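PDB 6H4L: titin from Homo sapiens, which probably acts as a giant structural scaffold of the muscle sarcomere, with the domain here being an immunoglobulin-like module of its M-band segment. Local coordinates for residues R80-C83 and G88-S91. Numbering follows the deposited sequence.
Sequences RAVC and GEAS
Cys83 and Ala90 form an antiparallel hydrogen-bonded pair, Cys83 N reaching Ala90 O at 2.8 Å and Ala90 N returning to Cys83 O. Val82 and Ser91 make the neighbouring non-hydrogen-bonded pair, their CA atoms 4.4 Å apart. Cys83 O also takes a CA-H...O contact from Glu89. These strands are the F-G hairpin of the immunoglobulin I-set sandwich. On the face shared by Arg80, Val82 and Ser91, the serine hydroxyl links side chain to backbone. Ser91 donates to Ala81 O at 2.8 Å, approaching from above the carbonyl plane; chi1 of -172° sets OG beside its own carbonyl carbon and points it at the 80-83 strand. The same OG accepts a bond from Arg80 NH1 at 3.0 Å and lies near the guanidinium plane, at the group's edge; the bend at chi3 (-65°) swings NE clear of the hydroxyl, which NH1 then meets. Val82 CG2 packs against this OG at 3.5 Å, and CG1 lies near Glu89 OE1. Cys83 and Ala90 instead face the sandwich interior, where both touch Pro9. The hydroxyl thus acts as donor and acceptor at once, adding a side-chain tie beside the backbone ladder and probably restraining the arginine's cationic end.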
loop_
_atom_site.group_PDB
_atom_site.type_symbol
_atom_site.label_atom_id
_atom_site.label_comp_id
_atom_site.label_asym_id
_atom_site.label_seq_id
_atom_site.Cartn_x
_atom_site.Cartn_y
_atom_site.Cartn_z
ATOM N N ARG A 80 5.261 -1.798 0.976
ATOM C CA ARG A 80 4.498 -3.005 1.272
ATOM C C ARG A 80 3.208 -2.673 2.013
ATOM O O ARG A 80 3.209 -1.855 2.938
ATOM C CB ARG A 80 5.358 -3.955 2.122
ATOM C CG ARG A 80 4.603 -5.184 2.632
ATOM C CD ARG A 80 5.463 -6.035 3.557
ATOM N NE ARG A 80 6.618 -6.627 2.890
ATOM C CZ ARG A 80 6.621 -7.838 2.341
ATOM N NH1 ARG A 80 5.514 -8.575 2.349
ATOM N NH2 ARG A 80 7.725 -8.309 1.773
ATOM N N ALA A 81 2.111 -3.323 1.614
ATOM C CA ALA A 81 0.861 -3.264 2.358
ATOM C C ALA A 81 0.676 -4.599 3.051
ATOM O O ALA A 81 0.945 -5.640 2.454
ATOM C CB ALA A 81 -0.319 -2.999 1.426
ATOM N N VAL A 82 0.225 -4.567 4.297
ATOM C CA VAL A 82 -0.132 -5.791 5.013
ATOM C C VAL A 82 -1.579 -5.675 5.471
ATOM O O VAL A 82 -1.935 -4.706 6.144
ATOM C CB VAL A 82 0.769 -5.993 6.225
ATOM C CG1 VAL A 82 0.383 -7.270 6.980
ATOM C CG2 VAL A 82 2.229 -6.037 5.778
ATOM N N CYS A 83 -2.401 -6.676 5.140
ATOM C CA CYS A 83 -3.836 -6.646 5.415
ATOM C C CYS A 83 -4.173 -7.780 6.355
ATOM O O CYS A 83 -3.889 -8.937 6.040
ATOM C CB CYS A 83 -4.623 -6.889 4.133
ATOM S SG CYS A 83 -4.206 -5.705 2.837
ATOM N N GLY A 88 -6.800 -14.222 9.081
ATOM C CA GLY A 88 -5.509 -14.357 8.435
ATOM C C GLY A 88 -4.921 -13.053 7.953
ATOM O O GLY A 88 -5.342 -11.983 8.375
ATOM N N GLU A 89 -3.951 -13.158 7.060
ATOM C CA GLU A 89 -3.276 -11.968 6.565
ATOM C C GLU A 89 -2.851 -12.151 5.120
ATOM O O GLU A 89 -2.642 -13.270 4.656
ATOM C CB GLU A 89 -2.065 -11.649 7.444
ATOM C CG GLU A 89 -0.905 -12.605 7.306
ATOM C CD GLU A 89 0.364 -12.079 7.968
ATOM O OE1 GLU A 89 0.310 -11.003 8.606
ATOM O OE2 GLU A 89 1.417 -12.738 7.840
ATOM N N ALA A 90 -2.728 -11.033 4.408
ATOM C CA ALA A 90 -2.197 -11.056 3.056
ATOM C C ALA A 90 -1.282 -9.863 2.945
ATOM O O ALA A 90 -1.496 -8.858 3.616
ATOM C CB ALA A 90 -3.316 -10.921 2.050
ATOM N N SER A 91 -0.283 -9.963 2.081
ATOM C CA SER A 91 0.641 -8.841 1.916
ATOM C C SER A 91 1.050 -8.723 0.467
ATOM O O SER A 91 1.028 -9.703 -0.288
ATOM C CB SER A 91 1.875 -9.024 2.801
ATOM O OG SER A 91 2.683 -7.849 2.773
#